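Local coordinates for protein DNA-3-methyladenine glycosidase II, putative (Deinococcus radiodurans, PDB 2YG9) that is a putative DNA glycosidase of the all-helical HhH-GPD superfamily, whose members act in base excision DNA repair, at residues A[49-54]-A[208-213]. Sequence-based numbering, arbitrary orientation.
Sequences CGELPV and SRYLWA
Leu52 lays its CD1 methyl over the centre of the Tyr210 ring, a CH-pi contact with CD1 3.6 Å from the ring centroid and only 2° off the normal. This is where, in the all-helical HhH-GPD fold, the loop after helix 40-49 runs across helix 204-219, joining an early part of the chain to its last helix. The leucine points in between Arg209 and Tyr210: chi1 of -61° puts CG anti to the carbonyl carbon, against the tyrosine CZ, and the leucine and tyrosine side chains slide past each other in opposite directions, CD1 also touching Arg209 CB at 3.7 Å. Its other methyl, CD2, reaches the CB of Ala213. Leu206, about a turn before Tyr210 on helix 204-219, also touches Leu52. Cys49 extends this apolar patch, its CB at the edge of the Tyr210 ring and its SG 4.0 Å from Ala213 CB.

Farther out, the tyrosine hydroxyl ends among polar groups. Gly50, with positive phi, takes the chain out of helix 40-49, and its carbonyl oxygen sits at the ring's edge, near the ring plane, where Tyr210 OH donates to Gly50 O at 2.6 Å. A water donates to the same hydroxyl and to Glu51 OE2 while accepting from Leu52 N, so the loop backbone is tied to the ring's tip from two points.

Three residues on from Gly50, Pro53 meets Arg209, which bends at chi3 (63°) and presents its guanidinium end-on, with Leu52 CB over one face and the proline CD 3.7 Å from NH2. His29 and Leu55 also touch this arginine. Both terminal nitrogens grip one acceptor in the guanidinium plane: NH1 and NH2 of Arg209 each lie 2.9 Å from Pro53 O, NH2 on a lone pair.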
ATOM      1  N   CYS A  49      -7.124 -11.410 -16.525  1.00 10.57           N
ATOM      2  CA  CYS A  49      -5.847 -11.050 -15.897  1.00 11.28           C
ATOM      3  C   CYS A  49      -5.177 -12.274 -15.280  1.00 11.68           C
ATOM      4  O   CYS A  49      -3.966 -12.286 -15.104  1.00 11.88           O
ATOM      5  CB  CYS A  49      -6.021  -9.915 -14.881  1.00 10.01           C
ATOM      6  SG  CYS A  49      -6.508  -8.358 -15.611  1.00  9.34           S
ATOM      7  N   GLY A  50      -5.957 -13.309 -14.988  1.00 12.20           N
ATOM      8  CA  GLY A  50      -5.421 -14.515 -14.388  1.00 13.11           C
ATOM      9  C   GLY A  50      -5.153 -14.384 -12.889  1.00 14.73           C
ATOM     10  O   GLY A  50      -5.741 -13.542 -12.182  1.00 14.64           O
ATOM     11  N   GLU A  51      -4.266 -15.240 -12.400  1.00 14.77           N
ATOM     12  CA  GLU A  51      -3.972 -15.300 -10.975  1.00 14.76           C
ATOM     13  C   GLU A  51      -2.950 -14.255 -10.568  1.00 13.59           C
ATOM     14  O   GLU A  51      -2.028 -13.954 -11.307  1.00 12.56           O
ATOM     15  CB  GLU A  51      -3.472 -16.688 -10.588  1.00 16.49           C
ATOM     16  CG  GLU A  51      -3.733 -17.004  -9.138  1.00 21.44           C
ATOM     17  CD  GLU A  51      -5.108 -17.647  -8.933  1.00 27.04           C
ATOM     18  OE1 GLU A  51      -5.279 -18.749  -9.541  1.00 32.47           O
ATOM     19  OE2 GLU A  51      -5.978 -17.090  -8.169  1.00 25.82           O
ATOM     20  N   LEU A  52      -3.155 -13.685  -9.385  1.00 13.71           N
ATOM     21  CA  LEU A  52      -2.241 -12.707  -8.788  1.00 12.95           C
ATOM     22  C   LEU A  52      -1.602 -13.336  -7.558  1.00 12.58           C
ATOM     23  O   LEU A  52      -2.249 -14.098  -6.862  1.00 12.77           O
ATOM     24  CB  LEU A  52      -2.998 -11.443  -8.388  1.00 12.25           C
ATOM     25  CG  LEU A  52      -3.728 -10.627  -9.448  1.00 12.93           C
ATOM     26  CD1 LEU A  52      -4.392  -9.386  -8.868  1.00 11.98           C
ATOM     27  CD2 LEU A  52      -2.745 -10.275 -10.537  1.00 14.51           C
ATOM     28  N   PRO A  53      -0.312 -13.052  -7.298  1.00 12.13           N
ATOM     29  CA  PRO A  53       0.350 -13.668  -6.125  1.00 12.17           C
ATOM     30  C   PRO A  53      -0.284 -13.280  -4.763  1.00 11.24           C
ATOM     31  O   PRO A  53      -0.745 -12.133  -4.586  1.00 10.48           O
ATOM     32  CB  PRO A  53       1.778 -13.146  -6.201  1.00 12.45           C
ATOM     33  CG  PRO A  53       1.740 -11.988  -7.184  1.00 12.50           C
ATOM     34  CD  PRO A  53       0.566 -12.143  -8.051  1.00 13.01           C
ATOM     35  N   VAL A  54      -0.320 -14.231  -3.840  1.00 10.87           N
ATOM     36  CA  VAL A  54      -0.784 -13.969  -2.477  1.00 11.30           C
ATOM     37  C   VAL A  54       0.284 -13.116  -1.707  1.00 11.69           C
ATOM     38  O   VAL A  54       1.441 -13.526  -1.544  1.00 12.10           O
ATOM     39  CB  VAL A  54      -1.135 -15.291  -1.715  1.00 11.05           C
ATOM     40  CG1 VAL A  54      -1.705 -15.028  -0.339  1.00  8.86           C
ATOM     41  CG2 VAL A  54      -2.155 -16.146  -2.482  1.00 11.78           C
ATOM     42  N   SER A 208      -9.032  -4.185  -6.029  1.00  6.15           N
ATOM     43  CA  SER A 208      -8.116  -3.092  -6.376  1.00  5.40           C
ATOM     44  C   SER A 208      -6.920  -3.609  -7.220  1.00  6.20           C
ATOM     45  O   SER A 208      -6.595  -3.052  -8.265  1.00  6.24           O
ATOM     46  CB  SER A 208      -7.628  -2.405  -5.105  1.00  5.45           C
ATOM     47  OG  SER A 208      -8.640  -1.639  -4.496  1.00  3.68           O
ATOM     48  N   ARG A 209      -6.283  -4.685  -6.767  1.00  5.48           N
ATOM     49  CA  ARG A 209      -5.160  -5.263  -7.494  1.00  6.14           C
ATOM     50  C   ARG A 209      -5.548  -5.746  -8.900  1.00  6.79           C
ATOM     51  O   ARG A 209      -4.760  -5.594  -9.865  1.00  7.09           O
ATOM     52  CB  ARG A 209      -4.522  -6.382  -6.667  1.00  6.02           C
ATOM     53  CG  ARG A 209      -3.820  -5.851  -5.407  1.00  6.13           C
ATOM     54  CD  ARG A 209      -3.259  -7.005  -4.577  1.00  5.40           C
ATOM     55  NE  ARG A 209      -2.235  -7.747  -5.331  1.00  8.15           N
ATOM     56  CZ  ARG A 209      -1.874  -9.021  -5.123  1.00  6.11           C
ATOM     57  NH1 ARG A 209      -2.483  -9.777  -4.227  1.00  6.23           N
ATOM     58  NH2 ARG A 209      -0.931  -9.555  -5.878  1.00  6.46           N
ATOM     59  N   TYR A 210      -6.759  -6.275  -9.036  1.00  6.67           N
ATOM     60  CA  TYR A 210      -7.266  -6.640 -10.364  1.00  5.98           C
ATOM     61  C   TYR A 210      -7.562  -5.439 -11.241  1.00  5.13           C
ATOM     62  O   TYR A 210      -7.346  -5.497 -12.440  1.00  4.08           O
ATOM     63  CB  TYR A 210      -8.479  -7.599 -10.274  1.00  6.42           C
ATOM     64  CG  TYR A 210      -8.079  -9.057 -10.181  1.00  5.93           C
ATOM     65  CD1 TYR A 210      -7.475  -9.712 -11.268  1.00  5.30           C
ATOM     66  CD2 TYR A 210      -8.239  -9.760  -9.010  1.00  6.83           C
ATOM     67  CE1 TYR A 210      -7.067 -11.054 -11.175  1.00  5.43           C
ATOM     68  CE2 TYR A 210      -7.833 -11.095  -8.910  1.00  8.03           C
ATOM     69  CZ  TYR A 210      -7.251 -11.739  -9.998  1.00  5.07           C
ATOM     70  OH  TYR A 210      -6.870 -13.069  -9.844  1.00  8.76           O
ATOM     71  N   LEU A 211      -8.065  -4.340 -10.677  1.00  6.34           N
ATOM     72  CA  LEU A 211      -8.176  -3.107 -11.467  1.00  6.01           C
ATOM     73  C   LEU A 211      -6.826  -2.599 -12.003  1.00  7.08           C
ATOM     74  O   LEU A 211      -6.707  -2.179 -13.185  1.00  6.07           O
ATOM     75  CB  LEU A 211      -8.894  -2.004 -10.680  1.00  8.07           C
ATOM     76  CG  LEU A 211     -10.408  -2.157 -10.440  1.00  6.71           C
ATOM     77  CD1 LEU A 211     -10.898  -0.966  -9.637  1.00  6.73           C
ATOM     78  CD2 LEU A 211     -11.163  -2.313 -11.762  1.00 10.10           C
ATOM     79  N   TRP A 212      -5.798  -2.618 -11.158  1.00  7.04           N
ATOM     80  CA  TRP A 212      -4.473  -2.203 -11.610  1.00  6.83           C
ATOM     81  C   TRP A 212      -3.943  -3.208 -12.645  1.00  7.01           C
ATOM     82  O   TRP A 212      -3.259  -2.832 -13.626  1.00  5.32           O
ATOM     83  CB  TRP A 212      -3.485  -2.099 -10.432  1.00  6.87           C
ATOM     84  CG  TRP A 212      -3.707  -0.912  -9.510  1.00  7.79           C
ATOM     85  CD1 TRP A 212      -3.907   0.375  -9.878  1.00  5.94           C
ATOM     86  CD2 TRP A 212      -3.739  -0.928  -8.073  1.00  7.50           C
ATOM     87  NE1 TRP A 212      -4.039   1.177  -8.766  1.00  7.62           N
ATOM     88  CE2 TRP A 212      -3.944   0.401  -7.645  1.00  9.55           C
ATOM     89  CE3 TRP A 212      -3.568  -1.928  -7.108  1.00  8.26           C
ATOM     90  CZ2 TRP A 212      -4.018   0.754  -6.287  1.00  7.72           C
ATOM     91  CZ3 TRP A 212      -3.652  -1.569  -5.753  1.00  7.72           C
ATOM     92  CH2 TRP A 212      -3.886  -0.247  -5.372  1.00  7.26           C
ATOM     93  N   ALA A 213      -4.242  -4.488 -12.438  1.00  6.48           N
ATOM     94  CA  ALA A 213      -3.763  -5.514 -13.367  1.00  7.14           C
ATOM     95  C   ALA A 213      -4.440  -5.324 -14.736  1.00  6.68           C
ATOM     96  O   ALA A 213      -3.821  -5.480 -15.773  1.00  4.51           O
ATOM     97  CB  ALA A 213      -4.010  -6.937 -12.823  1.00  6.77           C
TER
HETATM   98  O   HOH W   1      -5.586 -14.425  -7.873  1.00 11.01           O